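Local coordinates for protein extracellular ligand-binding receptor (Sphaerobacter thermophilus, PDB 4ZPJ) that probably serves as the extracellular substrate-binding component of an ABC transporter, being a zinc-binding member of the leucine-binding protein family, at residues Glu53-Gly65 against Phe89-Gly103. Numbering follows the deposited sequence.
Sequences EPIRIGVLLTLSG and FGGRPVELIIEDSAG. With ZN (zinc ion), chain L; ZN (zinc ion), chain H.
R92 reaches across to the residues leading into strand 55-61 and grips the carbonyls of E53 and P54. Its CB, CG and CD all lie against E53 O, CD at 3.4 Å, with I55 CD1 also near CB; with chi3 at 67° the chain bends beyond CG, bringing NE to a short 2.5 Å from E53 O, a bond straight to 159° and in the guanidinium plane. NH2 donates to P54 O at 3.2 Å from above that carbonyl's plane and also forms a salt bridge with E360, while NH1 has a long, weak ion pair with E358. A leucine in place of R92 would probably leave both carbonyls without these donors and E360 without its mate. Strands 55-61 and 92-100 then run parallel, their axes 24° apart, with backbone bonds from I55 N to P93 O through S101 N to L61 O. The helix 68-84 between them makes this a beta-alpha-beta crossover, as expected in the Rossmann-like lobe of a periplasmic binding protein. On the face of that helix, I57 CD1 presses tightly on V94 CG1 (3.4 Å); the other face carries E95 and E99, each bound to its own zinc ion, E95 through OE1 at 2.2 Å and E99 through both carboxylate oxygens, OE1 also accepting from K111 NZ. At the last residue of strand 92-100, D100 OD1 receives L63 N at 3.0 Å and A102 N, the latter an Asx turn, from opposite faces of the carboxylate, while OD2 accepts S64 OG on its syn lone pair at 2.7 Å.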
ATOM      1  N   GLU A  53     -29.954   2.479 -15.622  1.00 62.41           N
ATOM      2  CA  GLU A  53     -29.287   1.234 -16.102  1.00 63.18           C
ATOM      3  C   GLU A  53     -27.782   1.233 -15.767  1.00 59.55           C
ATOM      4  O   GLU A  53     -27.332   0.333 -15.054  1.00 57.10           O
ATOM      5  CB  GLU A  53     -29.528   1.022 -17.598  1.00 66.69           C
ATOM      6  CG  GLU A  53     -28.697  -0.053 -18.298  1.00 67.16           C
ATOM      7  CD  GLU A  53     -29.425  -1.388 -18.334  1.00 72.80           C
ATOM      8  OE1 GLU A  53     -29.786  -1.829 -17.235  1.00 73.39           O
ATOM      9  OE2 GLU A  53     -29.673  -1.962 -19.440  1.00 75.56           O
ATOM     10  N   PRO A  54     -26.999   2.221 -16.265  1.00 58.96           N
ATOM     11  CA  PRO A  54     -25.571   2.039 -15.983  1.00 57.23           C
ATOM     12  C   PRO A  54     -25.197   2.241 -14.521  1.00 54.87           C
ATOM     13  O   PRO A  54     -25.832   3.001 -13.792  1.00 53.20           O
ATOM     14  CB  PRO A  54     -24.876   3.051 -16.899  1.00 57.25           C
ATOM     15  CG  PRO A  54     -25.896   3.341 -17.975  1.00 61.16           C
ATOM     16  CD  PRO A  54     -27.208   3.325 -17.223  1.00 61.09           C
ATOM     17  N   ILE A  55     -24.168   1.513 -14.109  1.00 51.75           N
ATOM     18  CA  ILE A  55     -23.645   1.607 -12.776  1.00 50.00           C
ATOM     19  C   ILE A  55     -22.506   2.585 -12.877  1.00 50.22           C
ATOM     20  O   ILE A  55     -21.527   2.302 -13.524  1.00 52.69           O
ATOM     21  CB  ILE A  55     -23.169   0.239 -12.321  1.00 48.22           C
ATOM     22  CG1 ILE A  55     -24.369  -0.691 -12.127  1.00 48.97           C
ATOM     23  CG2 ILE A  55     -22.404   0.320 -11.004  1.00 48.77           C
ATOM     24  CD1 ILE A  55     -23.982  -2.121 -11.790  1.00 47.98           C
ATOM     25  N   ARG A  56     -22.634   3.741 -12.254  1.00 50.30           N
ATOM     26  CA  ARG A  56     -21.618   4.768 -12.358  1.00 49.52           C
ATOM     27  C   ARG A  56     -20.662   4.810 -11.177  1.00 44.64           C
ATOM     28  O   ARG A  56     -21.040   5.039 -10.043  1.00 46.22           O
ATOM     29  CB  ARG A  56     -22.276   6.124 -12.547  1.00 54.79           C
ATOM     30  CG  ARG A  56     -22.834   6.382 -13.945  1.00 59.83           C
ATOM     31  CD  ARG A  56     -23.516   7.759 -14.027  1.00 66.73           C
ATOM     32  NE  ARG A  56     -24.481   7.941 -12.929  1.00 72.02           N
ATOM     33  CZ  ARG A  56     -25.756   7.540 -12.935  1.00 75.78           C
ATOM     34  NH1 ARG A  56     -26.267   6.961 -14.019  1.00 77.76           N
ATOM     35  NH2 ARG A  56     -26.525   7.726 -11.841  1.00 73.71           N
ATOM     36  N   ILE A  57     -19.394   4.636 -11.475  1.00 42.05           N
ATOM     37  CA  ILE A  57     -18.377   4.576 -10.507  1.00 43.54           C
ATOM     38  C   ILE A  57     -17.301   5.631 -10.722  1.00 43.18           C
ATOM     39  O   ILE A  57     -16.641   5.666 -11.760  1.00 45.54           O
ATOM     40  CB  ILE A  57     -17.697   3.227 -10.589  1.00 43.01           C
ATOM     41  CG1 ILE A  57     -18.725   2.140 -10.285  1.00 45.62           C
ATOM     42  CG2 ILE A  57     -16.570   3.199  -9.583  1.00 44.40           C
ATOM     43  CD1 ILE A  57     -18.197   0.756 -10.565  1.00 47.03           C
ATOM     44  N   GLY A  58     -17.109   6.472  -9.727  1.00 42.18           N
ATOM     45  CA  GLY A  58     -16.117   7.537  -9.836  1.00 44.26           C
ATOM     46  C   GLY A  58     -14.770   7.017  -9.443  1.00 41.92           C
ATOM     47  O   GLY A  58     -14.669   6.176  -8.561  1.00 48.13           O
ATOM     48  N   VAL A  59     -13.736   7.477 -10.109  1.00 41.25           N
ATOM     49  CA  VAL A  59     -12.388   7.149  -9.712  1.00 40.76           C
ATOM     50  C   VAL A  59     -11.625   8.438  -9.599  1.00 42.59           C
ATOM     51  O   VAL A  59     -11.514   9.218 -10.592  1.00 39.95           O
ATOM     52  CB  VAL A  59     -11.724   6.255 -10.761  1.00 40.94           C
ATOM     53  CG1 VAL A  59     -10.262   5.956 -10.388  1.00 41.03           C
ATOM     54  CG2 VAL A  59     -12.547   4.989 -10.927  1.00 40.97           C
ATOM     55  N   LEU A  60     -11.137   8.703  -8.399  1.00 41.09           N
ATOM     56  CA  LEU A  60     -10.364   9.942  -8.151  1.00 40.91           C
ATOM     57  C   LEU A  60      -8.941   9.489  -7.890  1.00 42.03           C
ATOM     58  O   LEU A  60      -8.682   8.745  -6.923  1.00 41.32           O
ATOM     59  CB  LEU A  60     -10.880  10.659  -6.902  1.00 41.52           C
ATOM     60  CG  LEU A  60     -10.132  11.965  -6.561  1.00 43.18           C
ATOM     61  CD1 LEU A  60     -10.590  13.077  -7.490  1.00 42.67           C
ATOM     62  CD2 LEU A  60     -10.385  12.415  -5.127  1.00 45.03           C
ATOM     63  N   LEU A  61      -8.004   9.896  -8.736  1.00 42.10           N
ATOM     64  CA  LEU A  61      -6.623   9.438  -8.561  1.00 41.46           C
ATOM     65  C   LEU A  61      -5.681  10.576  -8.869  1.00 41.48           C
ATOM     66  O   LEU A  61      -6.073  11.542  -9.545  1.00 40.89           O
ATOM     67  CB  LEU A  61      -6.354   8.197  -9.449  1.00 40.27           C
ATOM     68  CG  LEU A  61      -6.900   6.846  -8.908  1.00 41.88           C
ATOM     69  CD1 LEU A  61      -6.729   5.717  -9.925  1.00 42.33           C
ATOM     70  CD2 LEU A  61      -6.254   6.433  -7.605  1.00 39.65           C
ATOM     71  N   THR A  62      -4.441  10.460  -8.391  1.00 38.82           N
ATOM     72  CA  THR A  62      -3.388  11.372  -8.804  1.00 39.07           C
ATOM     73  C   THR A  62      -2.730  10.742  -9.974  1.00 40.38           C
ATOM     74  O   THR A  62      -2.060   9.703  -9.815  1.00 37.80           O
ATOM     75  CB  THR A  62      -2.331  11.635  -7.719  1.00 38.97           C
ATOM     76  OG1 THR A  62      -2.924  12.386  -6.681  1.00 40.96           O
ATOM     77  CG2 THR A  62      -1.191  12.422  -8.276  1.00 40.41           C
ATOM     78  N   LEU A  63      -2.932  11.341 -11.163  1.00 42.01           N
ATOM     79  CA  LEU A  63      -2.495  10.695 -12.380  1.00 42.04           C
ATOM     80  C   LEU A  63      -1.512  11.495 -13.218  1.00 45.80           C
ATOM     81  O   LEU A  63      -1.119  11.013 -14.270  1.00 49.40           O
ATOM     82  CB  LEU A  63      -3.689  10.326 -13.253  1.00 44.01           C
ATOM     83  CG  LEU A  63      -4.682   9.293 -12.683  1.00 42.88           C
ATOM     84  CD1 LEU A  63      -5.991   9.359 -13.491  1.00 43.22           C
ATOM     85  CD2 LEU A  63      -4.048   7.927 -12.724  1.00 43.66           C
ATOM     86  N   SER A  64      -1.157  12.692 -12.762  1.00 46.41           N
ATOM     87  CA  SER A  64      -0.077  13.513 -13.305  1.00 48.31           C
ATOM     88  C   SER A  64       0.726  14.119 -12.140  1.00 49.51           C
ATOM     89  O   SER A  64       0.389  13.925 -10.993  1.00 46.52           O
ATOM     90  CB  SER A  64      -0.653  14.648 -14.148  1.00 46.47           C
ATOM     91  OG  SER A  64      -1.585  15.381 -13.378  1.00 46.92           O
ATOM     92  N   GLY A  65       1.776  14.885 -12.443  1.00 54.15           N
ATOM     93  CA  GLY A  65       2.788  15.265 -11.436  1.00 55.83           C
ATOM     94  C   GLY A  65       3.625  14.041 -11.010  1.00 58.78           C
ATOM     95  O   GLY A  65       3.390  12.912 -11.441  1.00 54.09           O
ATOM     96  N   PHE A  89     -22.968  -5.862 -14.074  1.00 54.63           N
ATOM     97  CA  PHE A  89     -23.518  -6.545 -12.926  1.00 51.89           C
ATOM     98  C   PHE A  89     -25.004  -6.523 -12.960  1.00 53.48           C
ATOM     99  O   PHE A  89     -25.610  -5.449 -13.115  1.00 54.17           O
ATOM    100  CB  PHE A  89     -22.992  -5.890 -11.658  1.00 51.93           C
ATOM    101  CG  PHE A  89     -21.524  -6.010 -11.555  1.00 50.33           C
ATOM    102  CD1 PHE A  89     -20.959  -7.252 -11.204  1.00 46.88           C
ATOM    103  CD2 PHE A  89     -20.697  -4.954 -11.957  1.00 47.41           C
ATOM    104  CE1 PHE A  89     -19.584  -7.406 -11.188  1.00 46.28           C
ATOM    105  CE2 PHE A  89     -19.310  -5.103 -11.938  1.00 47.11           C
ATOM    106  CZ  PHE A  89     -18.757  -6.321 -11.539  1.00 46.17           C
ATOM    107  N   GLY A  90     -25.583  -7.716 -12.831  1.00 54.16           N
ATOM    108  CA  GLY A  90     -27.015  -7.901 -12.909  1.00 58.65           C
ATOM    109  C   GLY A  90     -27.648  -7.293 -14.148  1.00 60.69           C
ATOM    110  O   GLY A  90     -28.706  -6.686 -14.052  1.00 62.03           O
ATOM    111  N   GLY A  91     -26.995  -7.457 -15.303  1.00 61.65           N
ATOM    112  CA  GLY A  91     -27.482  -6.884 -16.578  1.00 62.44           C
ATOM    113  C   GLY A  91     -27.180  -5.392 -16.745  1.00 60.31           C
ATOM    114  O   GLY A  91     -27.659  -4.770 -17.676  1.00 63.63           O
ATOM    115  N   ARG A  92     -26.388  -4.816 -15.849  1.00 54.59           N
ATOM    116  CA  ARG A  92     -26.156  -3.386 -15.857  1.00 54.35           C
ATOM    117  C   ARG A  92     -24.689  -3.110 -16.151  1.00 51.79           C
ATOM    118  O   ARG A  92     -23.832  -3.646 -15.480  1.00 52.09           O
ATOM    119  CB  ARG A  92     -26.560  -2.749 -14.526  1.00 53.39           C
ATOM    120  CG  ARG A  92     -28.057  -2.759 -14.254  1.00 54.87           C
ATOM    121  CD  ARG A  92     -28.364  -2.134 -12.906  1.00 55.31           C
ATOM    122  NE  ARG A  92     -28.052  -0.700 -12.888  1.00 57.71           N
ATOM    123  CZ  ARG A  92     -28.369   0.144 -11.902  1.00 58.86           C
ATOM    124  NH1 ARG A  92     -29.000  -0.300 -10.818  1.00 59.42           N
ATOM    125  NH2 ARG A  92     -28.026   1.438 -11.983  1.00 57.76           N
ATOM    126  N   PRO A  93     -24.408  -2.283 -17.166  1.00 50.79           N
ATOM    127  CA  PRO A  93     -23.051  -2.017 -17.561  1.00 51.43           C
ATOM    128  C   PRO A  93     -22.428  -1.047 -16.558  1.00 51.54           C
ATOM    129  O   PRO A  93     -23.115  -0.128 -16.089  1.00 54.21           O
ATOM    130  CB  PRO A  93     -23.213  -1.333 -18.960  1.00 51.68           C
ATOM    131  CG  PRO A  93     -24.514  -0.635 -18.888  1.00 52.34           C
ATOM    132  CD  PRO A  93     -25.379  -1.478 -17.946  1.00 53.22           C
ATOM    133  N   VAL A  94     -21.156  -1.239 -16.246  1.00 51.07           N
ATOM    134  CA  VAL A  94     -20.410  -0.285 -15.426  1.00 52.99           C
ATOM    135  C   VAL A  94     -19.859   0.822 -16.311  1.00 54.92           C
ATOM    136  O   VAL A  94     -19.455   0.569 -17.431  1.00 56.11           O
ATOM    137  CB  VAL A  94     -19.199  -0.941 -14.736  1.00 52.06           C
ATOM    138  CG1 VAL A  94     -18.453   0.076 -13.883  1.00 52.53           C
ATOM    139  CG2 VAL A  94     -19.637  -2.085 -13.863  1.00 52.70           C
ATOM    140  N   GLU A  95     -19.856   2.049 -15.824  1.00 56.83           N
ATOM    141  CA  GLU A  95     -19.012   3.048 -16.430  1.00 60.14           C
ATOM    142  C   GLU A  95     -18.141   3.767 -15.407  1.00 55.53           C
ATOM    143  O   GLU A  95     -18.621   4.363 -14.447  1.00 56.34           O
ATOM    144  CB  GLU A  95     -19.795   4.022 -17.325  1.00 65.71           C
ATOM    145  CG  GLU A  95     -20.925   4.774 -16.671  1.00 72.76           C
ATOM    146  CD  GLU A  95     -21.685   5.662 -17.651  1.00 77.12           C
ATOM    147  OE1 GLU A  95     -21.729   6.887 -17.410  1.00 84.00           O
ATOM    148  OE2 GLU A  95     -22.228   5.148 -18.671  1.00 77.56           O
ATOM    149  N   LEU A  96     -16.849   3.693 -15.650  1.00 49.46           N
ATOM    150  CA  LEU A  96     -15.876   4.411 -14.872  1.00 48.38           C
ATOM    151  C   LEU A  96     -15.735   5.850 -15.303  1.00 46.64           C
ATOM    152  O   LEU A  96     -15.493   6.114 -16.446  1.00 49.09           O
ATOM    153  CB  LEU A  96     -14.540   3.762 -15.095  1.00 49.03           C
ATOM    154  CG  LEU A  96     -14.434   2.359 -14.591  1.00 49.47           C
ATOM    155  CD1 LEU A  96     -12.986   1.942 -14.785  1.00 50.21           C
ATOM    156  CD2 LEU A  96     -14.860   2.261 -13.150  1.00 48.07           C
ATOM    157  N   ILE A  97     -15.891   6.769 -14.374  1.00 46.51           N
ATOM    158  CA  ILE A  97     -15.650   8.175 -14.604  1.00 46.53           C
ATOM    159  C   ILE A  97     -14.377   8.522 -13.817  1.00 45.25           C
ATOM    160  O   ILE A  97     -14.363   8.450 -12.577  1.00 44.53           O
ATOM    161  CB  ILE A  97     -16.840   9.069 -14.185  1.00 48.11           C
ATOM    162  CG1 ILE A  97     -18.050   8.859 -15.113  1.00 53.43           C
ATOM    163  CG2 ILE A  97     -16.467  10.551 -14.350  1.00 48.67           C
ATOM    164  CD1 ILE A  97     -18.993   7.802 -14.647  1.00 56.28           C
ATOM    165  N   ILE A  98     -13.310   8.834 -14.543  1.00 43.89           N
ATOM    166  CA  ILE A  98     -11.995   8.996 -13.970  1.00 43.77           C
ATOM    167  C   ILE A  98     -11.651  10.478 -13.901  1.00 44.94           C
ATOM    168  O   ILE A  98     -11.661  11.174 -14.930  1.00 47.24           O
ATOM    169  CB  ILE A  98     -10.874   8.284 -14.769  1.00 45.57           C
ATOM    170  CG1 ILE A  98     -10.826   6.768 -14.548  1.00 46.45           C
ATOM    171  CG2 ILE A  98      -9.488   8.787 -14.341  1.00 44.67           C
ATOM    172  CD1 ILE A  98     -12.021   5.996 -15.021  1.00 47.95           C
ATOM    173  N   GLU A  99     -11.308  10.945 -12.697  1.00 43.59           N
ATOM    174  CA  GLU A  99     -10.797  12.294 -12.499  1.00 44.37           C
ATOM    175  C   GLU A  99      -9.415  12.332 -11.869  1.00 45.42           C
ATOM    176  O   GLU A  99      -9.132  11.659 -10.840  1.00 40.67           O
ATOM    177  CB  GLU A  99     -11.784  13.073 -11.655  1.00 44.70           C
ATOM    178  CG  GLU A  99     -13.097  13.328 -12.384  1.00 46.48           C
ATOM    179  CD  GLU A  99     -12.917  14.180 -13.598  1.00 48.92           C
ATOM    180  OE1 GLU A  99     -11.874  14.886 -13.655  1.00 50.69           O
ATOM    181  OE2 GLU A  99     -13.809  14.173 -14.493  1.00 51.94           O
ATOM    182  N   ASP A 100      -8.557  13.126 -12.492  1.00 43.97           N
ATOM    183  CA  ASP A 100      -7.184  13.371 -11.994  1.00 44.95           C
ATOM    184  C   ASP A 100      -7.194  14.503 -10.948  1.00 45.26           C
ATOM    185  O   ASP A 100      -7.661  15.639 -11.238  1.00 46.76           O
ATOM    186  CB  ASP A 100      -6.299  13.799 -13.177  1.00 46.64           C
ATOM    187  CG  ASP A 100      -4.856  14.122 -12.781  1.00 47.74           C
ATOM    188  OD1 ASP A 100      -4.430  13.867 -11.617  1.00 44.10           O
ATOM    189  OD2 ASP A 100      -4.142  14.637 -13.699  1.00 52.87           O
ATOM    190  N   SER A 101      -6.687  14.202  -9.754  1.00 42.99           N
ATOM    191  CA  SER A 101      -6.574  15.188  -8.665  1.00 44.46           C
ATOM    192  C   SER A 101      -5.257  15.963  -8.732  1.00 46.51           C
ATOM    193  O   SER A 101      -5.090  16.940  -8.011  1.00 44.36           O
ATOM    194  CB  SER A 101      -6.696  14.518  -7.300  1.00 45.04           C
ATOM    195  OG  SER A 101      -5.828  13.386  -7.169  1.00 45.88           O
ATOM    196  N   ALA A 102      -4.333  15.489  -9.580  1.00 46.73           N
ATOM    197  CA  ALA A 102      -3.021  16.106  -9.795  1.00 51.46           C
ATOM    198  C   ALA A 102      -2.249  16.233  -8.495  1.00 52.32           C
ATOM    199  O   ALA A 102      -1.454  17.171  -8.334  1.00 53.17           O
ATOM    200  CB  ALA A 102      -3.168  17.492 -10.465  1.00 53.81           C
ATOM    201  N   GLY A 103      -2.509  15.325  -7.554  1.00 51.85           N
ATOM    202  CA  GLY A 103      -1.868  15.395  -6.254  1.00 51.04           C
ATOM    203  C   GLY A 103      -2.141  16.636  -5.435  1.00 52.94           C
ATOM    204  O   GLY A 103      -1.349  16.954  -4.576  1.00 51.83           O
TER
HETATM  205 ZN    ZN L 511     -21.343   7.838 -19.390  0.70 78.26          ZN
HETATM  206 ZN    ZN H 507     -12.744  15.583 -15.974  1.00 68.04          ZN
HETATM  207  O   HOH W   1     -12.587  13.381 -16.861  1.00 56.40           O
HETATM  208  O   HOH W   2     -12.907  16.898 -15.100  1.00 49.10           O
HETATM  209  O   HOH W   3     -21.003   6.384 -20.298  1.00 53.28           O